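Alpha-/beta-galactoside alpha-2,3-sialyltransferase (Photobacterium phosphoreum, PDB 2ZWI) probably transfers sialic acid from a CMP-activated donor to galactosides through an alpha-2,3 linkage, as a GT-B-type glycosyltransferase. Local coordinates at residues R119-S124 / N348-Q353; Y39-E44 / G52-N57; T218-E223 / I309-L314. All coordinates share one frame; numbering follows the deposited sequence.

Contact 1 of 3, residues R119-S124 / N348-Q353; sequences RLYDFS and NNALIQ
Tyr121 meets Ala350 and Gln353 because its CG stands anti to the backbone N (chi1 -177°). This torsion carries the phenol ring out from helix 114-125 toward the first turn of helix 350-357. Gln353 CB is held by the backbone beside the phenol. CG, set beside the backbone N, runs alongside it, and the bend at chi2 (-55°) then leads the end away.

The ring bridges two residues one helical turn apart. Tyr121 CD2 touches Ala350 CB at 3.6 Å. At the far end of the ring, Tyr121 CE1 reaches Gln353 CB at 3.5 Å, and Tyr121 OH lies 3.6 Å from Gln353 CG. The carbonyl oxygen of Ala350 lies over one face of the ring. Asp122 adds a lesser contact, with OD1 3.6 Å from Ala350 CB. No hydrogen bond crosses between the segments; the contact is made by van der Waals packing.

Each helix has its own polar ties. Asn349 is the N-cap of helix 350-357. Its OD1 accepts from Ile352 N at 2.8 Å, with an N-H...O angle of 166° and the donor above the carbonyl plane. In the other helix, Ser124 OG donates to Tyr121 O at 2.7 Å.

The contact joins a helix linked to the seven-stranded sheet with one that follows strand 334-340 of the six-stranded sheet. This is consistent with a place at the junction between the two halves of a GT-B fold. Leu351 also packs on Val118 and Ser114, and Arg125 makes a cation-pi contact with Tyr121. On the flank away from helix 350-357, Leu120 and Phe123 rest on helix 156-159.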
ATOM      1  N   ARG A 119      11.404  -7.148  -2.108  1.00 12.77           N
ATOM      2  CA  ARG A 119      12.116  -7.185  -3.372  1.00 12.89           C
ATOM      3  C   ARG A 119      13.296  -6.202  -3.430  1.00 12.67           C
ATOM      4  O   ARG A 119      14.375  -6.555  -3.929  1.00 12.30           O
ATOM      5  CB  ARG A 119      11.133  -7.012  -4.529  1.00 13.25           C
ATOM      6  CG  ARG A 119      10.243  -8.237  -4.679  1.00 15.01           C
ATOM      7  CD  ARG A 119       9.157  -8.083  -5.718  1.00 17.53           C
ATOM      8  NE  ARG A 119       8.294  -9.272  -5.738  1.00 18.70           N
ATOM      9  CZ  ARG A 119       7.836  -9.839  -6.847  1.00 20.92           C
ATOM     10  NH1 ARG A 119       8.171  -9.350  -8.032  1.00 22.60           N
ATOM     11  NH2 ARG A 119       7.059 -10.904  -6.778  1.00 21.62           N
ATOM     12  N   LEU A 120      13.110  -4.995  -2.893  1.00 12.50           N
ATOM     13  CA  LEU A 120      14.207  -4.015  -2.794  1.00 12.58           C
ATOM     14  C   LEU A 120      15.375  -4.510  -1.927  1.00 12.73           C
ATOM     15  O   LEU A 120      16.548  -4.332  -2.285  1.00 12.88           O
ATOM     16  CB  LEU A 120      13.691  -2.670  -2.279  1.00 12.78           C
ATOM     17  CG  LEU A 120      12.833  -1.878  -3.274  1.00 12.52           C
ATOM     18  CD1 LEU A 120      12.150  -0.692  -2.600  1.00 13.81           C
ATOM     19  CD2 LEU A 120      13.695  -1.422  -4.426  1.00 12.42           C
ATOM     20  N   TYR A 121      15.055  -5.129  -0.791  1.00 12.69           N
ATOM     21  CA  TYR A 121      16.090  -5.705   0.056  1.00 12.76           C
ATOM     22  C   TYR A 121      16.881  -6.775  -0.698  1.00 12.44           C
ATOM     23  O   TYR A 121      18.111  -6.759  -0.707  1.00 11.93           O
ATOM     24  CB  TYR A 121      15.515  -6.290   1.347  1.00 13.32           C
ATOM     25  CG  TYR A 121      16.606  -6.819   2.247  1.00 13.66           C
ATOM     26  CD1 TYR A 121      17.289  -5.960   3.105  1.00 14.25           C
ATOM     27  CD2 TYR A 121      16.986  -8.158   2.211  1.00 14.72           C
ATOM     28  CE1 TYR A 121      18.311  -6.414   3.912  1.00 15.17           C
ATOM     29  CE2 TYR A 121      18.023  -8.638   3.042  1.00 14.05           C
ATOM     30  CZ  TYR A 121      18.671  -7.749   3.885  1.00 14.70           C
ATOM     31  OH  TYR A 121      19.692  -8.174   4.710  1.00 15.67           O
ATOM     32  N   ASP A 122      16.162  -7.692  -1.336  1.00 12.61           N
ATOM     33  CA  ASP A 122      16.776  -8.777  -2.090  1.00 13.27           C
ATOM     34  C   ASP A 122      17.681  -8.228  -3.197  1.00 12.86           C
ATOM     35  O   ASP A 122      18.826  -8.651  -3.343  1.00 12.79           O
ATOM     36  CB  ASP A 122      15.706  -9.716  -2.655  1.00 13.52           C
ATOM     37  CG  ASP A 122      15.097 -10.642  -1.588  1.00 16.46           C
ATOM     38  OD1 ASP A 122      15.760 -10.925  -0.573  1.00 18.87           O
ATOM     39  OD2 ASP A 122      13.950 -11.104  -1.783  1.00 19.83           O
ATOM     40  N   PHE A 123      17.166  -7.261  -3.944  1.00 12.77           N
ATOM     41  CA  PHE A 123      17.908  -6.605  -5.010  1.00 12.68           C
ATOM     42  C   PHE A 123      19.180  -5.934  -4.485  1.00 13.03           C
ATOM     43  O   PHE A 123      20.214  -5.963  -5.156  1.00 12.93           O
ATOM     44  CB  PHE A 123      17.000  -5.599  -5.721  1.00 12.11           C
ATOM     45  CG  PHE A 123      17.624  -4.943  -6.919  1.00 12.16           C
ATOM     46  CD1 PHE A 123      17.504  -5.518  -8.187  1.00 11.09           C
ATOM     47  CD2 PHE A 123      18.300  -3.728  -6.790  1.00 11.08           C
ATOM     48  CE1 PHE A 123      18.086  -4.901  -9.307  1.00 10.73           C
ATOM     49  CE2 PHE A 123      18.871  -3.109  -7.897  1.00 11.28           C
ATOM     50  CZ  PHE A 123      18.771  -3.701  -9.157  1.00 10.31           C
ATOM     51  N   SER A 124      19.098  -5.336  -3.293  1.00 13.24           N
ATOM     52  CA  SER A 124      20.240  -4.664  -2.660  1.00 13.66           C
ATOM     53  C   SER A 124      21.355  -5.629  -2.254  1.00 14.57           C
ATOM     54  O   SER A 124      22.485  -5.198  -2.046  1.00 14.82           O
ATOM     55  CB  SER A 124      19.806  -3.852  -1.429  1.00 13.01           C
ATOM     56  OG  SER A 124      19.698  -4.670  -0.283  1.00 12.20           O
ATOM     57  N   ASN A 348      18.706 -13.559   7.619  1.00 26.14           N
ATOM     58  CA  ASN A 348      18.441 -13.941   6.232  1.00 24.96           C
ATOM     59  C   ASN A 348      17.015 -13.631   5.785  1.00 23.21           C
ATOM     60  O   ASN A 348      16.662 -13.820   4.615  1.00 23.29           O
ATOM     61  CB  ASN A 348      18.745 -15.432   6.040  1.00 25.51           C
ATOM     62  CG  ASN A 348      20.179 -15.780   6.381  1.00 26.88           C
ATOM     63  OD1 ASN A 348      20.440 -16.763   7.077  1.00 30.76           O
ATOM     64  ND2 ASN A 348      21.120 -14.970   5.905  1.00 27.16           N
ATOM     65  N   ASN A 349      16.200 -13.157   6.722  1.00 20.75           N
ATOM     66  CA  ASN A 349      14.820 -12.808   6.431  1.00 18.99           C
ATOM     67  C   ASN A 349      14.743 -11.364   5.917  1.00 17.61           C
ATOM     68  O   ASN A 349      14.996 -10.411   6.657  1.00 16.21           O
ATOM     69  CB  ASN A 349      13.946 -13.030   7.674  1.00 18.84           C
ATOM     70  CG  ASN A 349      12.466 -12.806   7.407  1.00 18.57           C
ATOM     71  OD1 ASN A 349      12.064 -11.760   6.904  1.00 18.10           O
ATOM     72  ND2 ASN A 349      11.640 -13.778   7.792  1.00 18.06           N
ATOM     73  N   ALA A 350      14.421 -11.233   4.628  1.00 16.19           N
ATOM     74  CA  ALA A 350      14.342  -9.941   3.936  1.00 15.06           C
ATOM     75  C   ALA A 350      13.325  -9.009   4.567  1.00 14.52           C
ATOM     76  O   ALA A 350      13.583  -7.811   4.731  1.00 14.09           O
ATOM     77  CB  ALA A 350      13.987 -10.150   2.465  1.00 14.70           C
ATOM     78  N   LEU A 351      12.159  -9.553   4.891  1.00 13.99           N
ATOM     79  CA  LEU A 351      11.101  -8.755   5.486  1.00 14.09           C
ATOM     80  C   LEU A 351      11.553  -8.181   6.829  1.00 13.71           C
ATOM     81  O   LEU A 351      11.378  -6.988   7.087  1.00 13.73           O
ATOM     82  CB  LEU A 351       9.793  -9.554   5.604  1.00 13.72           C
ATOM     83  CG  LEU A 351       8.586  -8.804   6.188  1.00 13.53           C
ATOM     84  CD1 LEU A 351       8.025  -7.716   5.230  1.00 13.05           C
ATOM     85  CD2 LEU A 351       7.498  -9.776   6.616  1.00 14.00           C
ATOM     86  N   ILE A 352      12.166  -9.018   7.666  1.00 13.82           N
ATOM     87  CA  ILE A 352      12.660  -8.564   8.969  1.00 12.87           C
ATOM     88  C   ILE A 352      13.745  -7.502   8.785  1.00 12.97           C
ATOM     89  O   ILE A 352      13.683  -6.437   9.401  1.00 12.47           O
ATOM     90  CB  ILE A 352      13.208  -9.738   9.824  1.00 13.14           C
ATOM     91  CG1 ILE A 352      12.061 -10.667  10.253  1.00 13.24           C
ATOM     92  CG2 ILE A 352      14.013  -9.214  11.016  1.00 12.32           C
ATOM     93  CD1 ILE A 352      12.471 -11.890  11.058  1.00 13.49           C
ATOM     94  N   GLN A 353      14.728  -7.795   7.934  1.00 12.17           N
ATOM     95  CA  GLN A 353      15.842  -6.875   7.733  1.00 12.09           C
ATOM     96  C   GLN A 353      15.451  -5.512   7.144  1.00 11.57           C
ATOM     97  O   GLN A 353      15.983  -4.492   7.577  1.00 11.18           O
ATOM     98  CB  GLN A 353      16.994  -7.518   6.946  1.00 11.72           C
ATOM     99  CG  GLN A 353      17.684  -8.692   7.659  1.00 12.63           C
ATOM    100  CD  GLN A 353      18.207  -8.339   9.043  1.00 14.51           C
ATOM    101  OE1 GLN A 353      17.938  -9.049  10.008  1.00 16.41           O
ATOM    102  NE2 GLN A 353      18.936  -7.232   9.149  1.00 13.32           N
TER

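Contact 2 of 3, residues Y39-E44 / G52-N57; sequences YPINDE and GSFFKN
Phe54 lays one ring face against the backbone of Pro40 and Ile41. The two segments flank helix 44-50 in a beta-alpha-beta crossover, which links strand 31-36 to the parallel edge strand 52-54.

One face of the Phe54 ring is covered by the main chain. Ile41 N stands 3.6 Å above the plane, over the ring centre. Its N-H points at that centre, as in an N-H...pi approach. Pro40 C lies over the same face, nearer the rim. Pro40 CB is 3.9 Å from Phe54 CE2, and Ile41 CG1 is 3.9 Å from Phe54 CD1. The Ile41 and Phe54 side chains cross at about a right angle.

The ring reaches this place with CG anti to the backbone N (chi1 -167°). Further out, Leu47 of helix 44-50 touches both Ile41 and Phe54, and Ile34 of the adjacent strand also touches Phe54. Backbone bonds from Ser53 and Phe55 to strand 31-36 set the sheet pairing. Asp43 OD1 caps helix 44-50 by binding Leu46 N. Tyr39 turns its ring toward helix 14-26; its side chain is about 8 Å from bound CMP. Back at the ring, Phe54 CZ lies 3.3 Å from Pro40 CA, and Phe54 CE1 lies 3.4 Å from Tyr39 O.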
ATOM      1  N   TYR A  39     -12.649  -2.276  -4.194  1.00 16.34           N
ATOM      2  CA  TYR A  39     -13.566  -1.165  -3.976  1.00 16.75           C
ATOM      3  C   TYR A  39     -14.478  -0.889  -5.171  1.00 17.46           C
ATOM      4  O   TYR A  39     -14.313   0.129  -5.838  1.00 17.31           O
ATOM      5  CB  TYR A  39     -12.777   0.103  -3.594  1.00 17.02           C
ATOM      6  CG  TYR A  39     -12.365   0.121  -2.149  1.00 15.45           C
ATOM      7  CD1 TYR A  39     -13.253   0.540  -1.165  1.00 14.75           C
ATOM      8  CD2 TYR A  39     -11.099  -0.309  -1.758  1.00 16.44           C
ATOM      9  CE1 TYR A  39     -12.895   0.545   0.163  1.00 16.08           C
ATOM     10  CE2 TYR A  39     -10.727  -0.307  -0.419  1.00 15.73           C
ATOM     11  CZ  TYR A  39     -11.636   0.117   0.531  1.00 15.90           C
ATOM     12  OH  TYR A  39     -11.302   0.130   1.860  1.00 17.64           O
ATOM     13  N   PRO A  40     -15.444  -1.792  -5.450  1.00 18.34           N
ATOM     14  CA  PRO A  40     -16.419  -1.460  -6.496  1.00 19.42           C
ATOM     15  C   PRO A  40     -17.322  -0.283  -6.094  1.00 20.28           C
ATOM     16  O   PRO A  40     -17.899  -0.278  -4.994  1.00 20.77           O
ATOM     17  CB  PRO A  40     -17.218  -2.764  -6.675  1.00 19.57           C
ATOM     18  CG  PRO A  40     -17.060  -3.498  -5.387  1.00 18.85           C
ATOM     19  CD  PRO A  40     -15.688  -3.129  -4.868  1.00 18.59           C
ATOM     20  N   ILE A  41     -17.404   0.715  -6.972  1.00 21.17           N
ATOM     21  CA  ILE A  41     -18.168   1.929  -6.713  1.00 22.31           C
ATOM     22  C   ILE A  41     -19.431   1.887  -7.574  1.00 23.95           C
ATOM     23  O   ILE A  41     -19.363   2.011  -8.808  1.00 23.99           O
ATOM     24  CB  ILE A  41     -17.358   3.243  -7.027  1.00 22.22           C
ATOM     25  CG1 ILE A  41     -15.936   3.242  -6.415  1.00 21.38           C
ATOM     26  CG2 ILE A  41     -18.155   4.496  -6.604  1.00 21.31           C
ATOM     27  CD1 ILE A  41     -15.864   3.080  -4.888  1.00 19.48           C
ATOM     28  N   ASN A  42     -20.573   1.702  -6.912  1.00 25.83           N
ATOM     29  CA  ASN A  42     -21.889   1.714  -7.565  1.00 27.64           C
ATOM     30  C   ASN A  42     -22.650   2.999  -7.251  1.00 28.28           C
ATOM     31  O   ASN A  42     -23.762   3.209  -7.749  1.00 28.72           O
ATOM     32  CB  ASN A  42     -22.734   0.509  -7.122  1.00 28.01           C
ATOM     33  CG  ASN A  42     -21.923  -0.773  -7.004  1.00 29.60           C
ATOM     34  OD1 ASN A  42     -21.638  -1.235  -5.896  1.00 32.07           O
ATOM     35  ND2 ASN A  42     -21.547  -1.352  -8.143  1.00 30.81           N
ATOM     36  N   ASP A  43     -22.055   3.847  -6.414  1.00 28.73           N
ATOM     37  CA  ASP A  43     -22.660   5.118  -6.022  1.00 29.09           C
ATOM     38  C   ASP A  43     -22.536   6.144  -7.146  1.00 29.15           C
ATOM     39  O   ASP A  43     -21.477   6.745  -7.344  1.00 29.12           O
ATOM     40  CB  ASP A  43     -22.019   5.644  -4.730  1.00 29.45           C
ATOM     41  CG  ASP A  43     -22.624   6.963  -4.258  1.00 30.52           C
ATOM     42  OD1 ASP A  43     -23.466   7.554  -4.974  1.00 32.99           O
ATOM     43  OD2 ASP A  43     -22.243   7.419  -3.164  1.00 31.90           O
ATOM     44  N   GLU A  44     -23.632   6.364  -7.860  1.00 28.93           N
ATOM     45  CA  GLU A  44     -23.610   7.214  -9.043  1.00 29.06           C
ATOM     46  C   GLU A  44     -23.460   8.699  -8.754  1.00 28.47           C
ATOM     47  O   GLU A  44     -22.845   9.421  -9.533  1.00 28.57           O
ATOM     48  CB  GLU A  44     -24.821   6.948  -9.928  1.00 29.41           C
ATOM     49  CG  GLU A  44     -24.710   5.641 -10.670  1.00 31.47           C
ATOM     50  CD  GLU A  44     -23.553   5.620 -11.655  1.00 34.55           C
ATOM     51  OE1 GLU A  44     -23.389   6.616 -12.401  1.00 35.09           O
ATOM     52  OE2 GLU A  44     -22.808   4.609 -11.676  1.00 35.78           O
ATOM     53  N   GLY A  52     -16.461  10.395 -12.900  1.00 15.82           N
ATOM     54  CA  GLY A  52     -15.876   9.082 -13.070  1.00 15.48           C
ATOM     55  C   GLY A  52     -16.825   8.048 -13.618  1.00 15.64           C
ATOM     56  O   GLY A  52     -18.051   8.181 -13.495  1.00 15.28           O
ATOM     57  N   SER A  53     -16.237   7.021 -14.232  1.00 15.57           N
ATOM     58  CA  SER A  53     -16.920   5.775 -14.565  1.00 15.73           C
ATOM     59  C   SER A  53     -16.151   4.633 -13.907  1.00 15.32           C
ATOM     60  O   SER A  53     -14.917   4.628 -13.899  1.00 14.33           O
ATOM     61  CB  SER A  53     -16.955   5.545 -16.076  1.00 15.83           C
ATOM     62  OG  SER A  53     -17.695   6.564 -16.725  1.00 17.89           O
ATOM     63  N   PHE A  54     -16.895   3.672 -13.365  1.00 15.36           N
ATOM     64  CA  PHE A  54     -16.314   2.482 -12.767  1.00 15.08           C
ATOM     65  C   PHE A  54     -16.475   1.281 -13.680  1.00 15.81           C
ATOM     66  O   PHE A  54     -17.535   1.086 -14.295  1.00 15.70           O
ATOM     67  CB  PHE A  54     -16.936   2.187 -11.398  1.00 15.13           C
ATOM     68  CG  PHE A  54     -16.162   1.168 -10.605  1.00 15.46           C
ATOM     69  CD1 PHE A  54     -15.050   1.551  -9.863  1.00 14.83           C
ATOM     70  CD2 PHE A  54     -16.522  -0.177 -10.636  1.00 14.72           C
ATOM     71  CE1 PHE A  54     -14.304   0.615  -9.161  1.00 14.22           C
ATOM     72  CE2 PHE A  54     -15.788  -1.128  -9.920  1.00 14.99           C
ATOM     73  CZ  PHE A  54     -14.677  -0.734  -9.188  1.00 13.68           C
ATOM     74  N   PHE A  55     -15.420   0.478 -13.749  1.00 15.98           N
ATOM     75  CA  PHE A  55     -15.367  -0.722 -14.572  1.00 16.61           C
ATOM     76  C   PHE A  55     -15.001  -1.892 -13.678  1.00 17.18           C
ATOM     77  O   PHE A  55     -14.084  -1.786 -12.859  1.00 16.74           O
ATOM     78  CB  PHE A  55     -14.346  -0.531 -15.692  1.00 16.10           C
ATOM     79  CG  PHE A  55     -14.670   0.621 -16.589  1.00 16.61           C
ATOM     80  CD1 PHE A  55     -15.499   0.447 -17.691  1.00 17.56           C
ATOM     81  CD2 PHE A  55     -14.189   1.893 -16.307  1.00 16.42           C
ATOM     82  CE1 PHE A  55     -15.820   1.521 -18.512  1.00 18.12           C
ATOM     83  CE2 PHE A  55     -14.503   2.960 -17.109  1.00 16.73           C
ATOM     84  CZ  PHE A  55     -15.322   2.780 -18.216  1.00 16.97           C
ATOM     85  N   LYS A  56     -15.740  -2.991 -13.814  1.00 18.15           N
ATOM     86  CA  LYS A  56     -15.523  -4.173 -12.985  1.00 19.54           C
ATOM     87  C   LYS A  56     -14.230  -4.894 -13.329  1.00 19.95           C
ATOM     88  O   LYS A  56     -13.686  -5.615 -12.494  1.00 20.39           O
ATOM     89  CB  LYS A  56     -16.703  -5.141 -13.095  1.00 20.40           C
ATOM     90  CG  LYS A  56     -17.966  -4.679 -12.385  1.00 21.68           C
ATOM     91  CD  LYS A  56     -19.184  -5.326 -13.028  1.00 26.26           C
ATOM     92  CE  LYS A  56     -20.472  -4.976 -12.298  1.00 28.14           C
ATOM     93  NZ  LYS A  56     -20.679  -5.866 -11.125  1.00 30.82           N
ATOM     94  N   ASN A  57     -13.740  -4.712 -14.555  1.00 20.12           N
ATOM     95  CA  ASN A  57     -12.470  -5.316 -14.954  1.00 20.76           C
ATOM     96  C   ASN A  57     -11.657  -4.478 -15.940  1.00 20.01           C
ATOM     97  O   ASN A  57     -12.178  -3.556 -16.574  1.00 20.04           O
ATOM     98  CB  ASN A  57     -12.689  -6.737 -15.494  1.00 21.05           C
ATOM     99  CG  ASN A  57     -13.668  -6.777 -16.649  1.00 22.85           C
ATOM    100  OD1 ASN A  57     -13.491  -6.093 -17.654  1.00 24.98           O
ATOM    101  ND2 ASN A  57     -14.714  -7.587 -16.510  1.00 24.76           N
TER

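Contact 3 of 3, residues T218-E223 / I309-L314; sequences TGFNPE and IMTDAL
Phe220 and Pro222 pack on each other and both turn toward Thr311, whose hydroxyl side meets them together. The Phe220 ring offers its edge. Thr311 OG1 lies near the ring plane, 3.3 Å from Phe220 CE2. Thr311 CG2 is a looser neighbour of the same ring carbon, at 4.1 Å.

The Pro222 side chain crosses that of Thr311 at a slant. Its CB is 3.6 Å from Thr311 OG1, and its CG is 3.8 Å from Thr311 CB. Beyond the threonine, Pro222 CB also meets Ala313 CB at 4.1 Å. Within its own segment, Pro222 N sits above one face of the Phe220 ring, offset toward the rim. The proline therefore packs against both the ring and Thr311.

Thr311 chi1 is 61°, which places OG1 between the backbone N and the carbonyl carbon. From there OG1 hydrogen-bonds to Ala307 O, one turn back in helix 305-310, while facing Phe220 and Pro222. That helix ends in a Schellman motif. Asp312, with positive phi, is its C-prime residue; Asp312 N bonds to Ile309 O and Ala313 N to Leu308 O.

The opposing segment joins helices 208-218 and 223-230. Thr218 OG1 accepts from Phe220 N at 3.2 Å in an ST turn. Asn221 OD1 accepts from Glu223 N in the carbonyl plane at 3.1 Å and caps the next helix. Lys226 NZ of that helix hydrogen-bonds to Thr311 O, and Tyr229 OH to Ala313 O.

The four touching residues are buried, and no hydrogen bond links the two segments. The Thr311 hydroxyl gives its proton to Ala307 O. Its edge-on approach puts the oxygen against the slightly electropositive C-H rim of Phe220 and probably gives a mildly favourable C-H...O contact.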
ATOM      1  N   THR A 218     -14.769   4.925   0.699  1.00 15.70           N
ATOM      2  CA  THR A 218     -14.241   3.786   1.444  1.00 15.97           C
ATOM      3  C   THR A 218     -15.319   3.008   2.191  1.00 16.36           C
ATOM      4  O   THR A 218     -15.116   1.841   2.560  1.00 16.45           O
ATOM      5  CB  THR A 218     -13.190   4.255   2.472  1.00 15.79           C
ATOM      6  OG1 THR A 218     -13.773   5.254   3.320  1.00 15.05           O
ATOM      7  CG2 THR A 218     -11.974   4.840   1.763  1.00 14.90           C
ATOM      8  N   GLY A 219     -16.456   3.661   2.427  1.00 16.51           N
ATOM      9  CA  GLY A 219     -17.508   3.106   3.279  1.00 16.61           C
ATOM     10  C   GLY A 219     -17.088   3.097   4.739  1.00 16.84           C
ATOM     11  O   GLY A 219     -17.674   2.384   5.550  1.00 17.22           O
ATOM     12  N   PHE A 220     -16.065   3.881   5.074  1.00 16.61           N
ATOM     13  CA  PHE A 220     -15.543   3.924   6.435  1.00 16.68           C
ATOM     14  C   PHE A 220     -15.670   5.313   7.051  1.00 16.95           C
ATOM     15  O   PHE A 220     -15.304   6.308   6.431  1.00 17.19           O
ATOM     16  CB  PHE A 220     -14.080   3.456   6.502  1.00 16.08           C
ATOM     17  CG  PHE A 220     -13.449   3.658   7.858  1.00 15.94           C
ATOM     18  CD1 PHE A 220     -13.793   2.836   8.938  1.00 14.40           C
ATOM     19  CD2 PHE A 220     -12.542   4.687   8.069  1.00 15.06           C
ATOM     20  CE1 PHE A 220     -13.230   3.035  10.192  1.00 14.07           C
ATOM     21  CE2 PHE A 220     -11.978   4.896   9.336  1.00 14.53           C
ATOM     22  CZ  PHE A 220     -12.325   4.066  10.393  1.00 14.92           C
ATOM     23  N   ASN A 221     -16.172   5.358   8.282  1.00 16.45           N
ATOM     24  CA  ASN A 221     -16.286   6.591   9.048  1.00 16.28           C
ATOM     25  C   ASN A 221     -15.683   6.318  10.415  1.00 15.85           C
ATOM     26  O   ASN A 221     -16.097   5.364  11.076  1.00 15.66           O
ATOM     27  CB  ASN A 221     -17.766   6.976   9.195  1.00 16.79           C
ATOM     28  CG  ASN A 221     -17.965   8.333   9.823  1.00 17.58           C
ATOM     29  OD1 ASN A 221     -17.392   8.647  10.863  1.00 19.02           O
ATOM     30  ND2 ASN A 221     -18.818   9.143   9.201  1.00 19.89           N
ATOM     31  N   PRO A 222     -14.679   7.124  10.826  1.00 15.43           N
ATOM     32  CA  PRO A 222     -13.900   6.835  12.032  1.00 15.38           C
ATOM     33  C   PRO A 222     -14.582   7.168  13.355  1.00 15.27           C
ATOM     34  O   PRO A 222     -13.946   7.026  14.394  1.00 14.53           O
ATOM     35  CB  PRO A 222     -12.676   7.743  11.869  1.00 15.24           C
ATOM     36  CG  PRO A 222     -13.200   8.909  11.132  1.00 15.51           C
ATOM     37  CD  PRO A 222     -14.179   8.334  10.149  1.00 15.49           C
ATOM     38  N   GLU A 223     -15.837   7.616  13.320  1.00 15.33           N
ATOM     39  CA  GLU A 223     -16.509   8.085  14.535  1.00 16.20           C
ATOM     40  C   GLU A 223     -16.592   7.022  15.639  1.00 15.47           C
ATOM     41  O   GLU A 223     -16.240   7.311  16.774  1.00 15.03           O
ATOM     42  CB  GLU A 223     -17.893   8.677  14.227  1.00 16.63           C
ATOM     43  CG  GLU A 223     -18.581   9.342  15.432  1.00 21.25           C
ATOM     44  CD  GLU A 223     -17.735  10.433  16.103  1.00 28.38           C
ATOM     45  OE1 GLU A 223     -16.907  11.093  15.409  1.00 30.84           O
ATOM     46  OE2 GLU A 223     -17.903  10.635  17.336  1.00 31.58           O
ATOM     47  N   ILE A 309      -5.366   5.231   9.234  1.00 12.87           N
ATOM     48  CA  ILE A 309      -4.284   6.202   9.161  1.00 12.39           C
ATOM     49  C   ILE A 309      -4.786   7.505   8.529  1.00 12.20           C
ATOM     50  O   ILE A 309      -4.576   8.591   9.078  1.00 12.57           O
ATOM     51  CB  ILE A 309      -3.049   5.659   8.390  1.00 11.93           C
ATOM     52  CG1 ILE A 309      -2.468   4.428   9.101  1.00 11.78           C
ATOM     53  CG2 ILE A 309      -1.989   6.752   8.275  1.00 11.85           C
ATOM     54  CD1 ILE A 309      -1.550   3.570   8.229  1.00 12.35           C
ATOM     55  N   MET A 310      -5.435   7.391   7.374  1.00 12.15           N
ATOM     56  CA  MET A 310      -5.824   8.574   6.598  1.00 13.21           C
ATOM     57  C   MET A 310      -6.836   9.442   7.356  1.00 13.94           C
ATOM     58  O   MET A 310      -6.793  10.678   7.258  1.00 13.81           O
ATOM     59  CB  MET A 310      -6.354   8.178   5.208  1.00 12.66           C
ATOM     60  CG  MET A 310      -6.401   9.338   4.209  1.00 12.66           C
ATOM     61  SD  MET A 310      -4.787  10.090   3.926  1.00 14.25           S
ATOM     62  CE  MET A 310      -4.120   9.036   2.644  1.00 11.82           C
ATOM     63  N   THR A 311      -7.707   8.790   8.134  1.00 14.42           N
ATOM     64  CA  THR A 311      -8.748   9.479   8.900  1.00 15.23           C
ATOM     65  C   THR A 311      -8.279   9.948  10.285  1.00 16.36           C
ATOM     66  O   THR A 311      -9.079  10.440  11.084  1.00 16.63           O
ATOM     67  CB  THR A 311     -10.064   8.635   9.004  1.00 15.40           C
ATOM     68  OG1 THR A 311      -9.825   7.392   9.679  1.00 13.94           O
ATOM     69  CG2 THR A 311     -10.643   8.362   7.631  1.00 14.68           C
ATOM     70  N   ASP A 312      -6.974   9.803  10.546  1.00 17.03           N
ATOM     71  CA  ASP A 312      -6.343  10.143  11.820  1.00 17.71           C
ATOM     72  C   ASP A 312      -7.013   9.440  13.017  1.00 17.64           C
ATOM     73  O   ASP A 312      -7.295  10.066  14.038  1.00 17.70           O
ATOM     74  CB  ASP A 312      -6.291  11.677  12.003  1.00 18.93           C
ATOM     75  CG  ASP A 312      -5.350  12.116  13.115  1.00 21.11           C
ATOM     76  OD1 ASP A 312      -5.578  13.216  13.654  1.00 24.76           O
ATOM     77  OD2 ASP A 312      -4.395  11.379  13.463  1.00 24.85           O
ATOM     78  N   ALA A 313      -7.270   8.141  12.878  1.00 16.74           N
ATOM     79  CA  ALA A 313      -7.850   7.355  13.960  1.00 16.29           C
ATOM     80  C   ALA A 313      -6.823   6.336  14.435  1.00 16.19           C
ATOM     81  O   ALA A 313      -7.025   5.132  14.324  1.00 15.74           O
ATOM     82  CB  ALA A 313      -9.122   6.682  13.505  1.00 16.33           C
ATOM     83  N   LEU A 314      -5.715   6.843  14.966  1.00 16.38           N
ATOM     84  CA  LEU A 314      -4.563   6.009  15.324  1.00 16.70           C
ATOM     85  C   LEU A 314      -4.491   5.810  16.832  1.00 16.05           C
ATOM     86  O   LEU A 314      -4.872   6.711  17.577  1.00 15.72           O
ATOM     87  CB  LEU A 314      -3.266   6.651  14.819  1.00 17.14           C
ATOM     88  CG  LEU A 314      -2.626   6.211  13.491  1.00 18.82           C
ATOM     89  CD1 LEU A 314      -3.461   5.211  12.674  1.00 20.97           C
ATOM     90  CD2 LEU A 314      -2.288   7.443  12.686  1.00 22.39           C
TER

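Contact 3 is the buried one, while contacts 1 and 2 are only partly buried. Contacts 1 and 3 lie on opposite sides of the chain's centre. Contact 1 joins helices associated with the two different sheets. Contact 2 stays within one crossover at the edge of the seven-stranded sheet. Contact 3 packs an interhelical turn against a helix end. Contacts 2 and 3 touch (Tyr39 CE1 to Thr218 O, 3.5 Å), and on helix 14-26 both residues meet Ile17 and Met20. No conventional hydrogen bond crosses any of the three. The polar approach differs: a carbonyl oxygen over a ring in contact 1, a backbone N-H on a ring face in contact 2, a hydroxyl at a ring edge in contact 3.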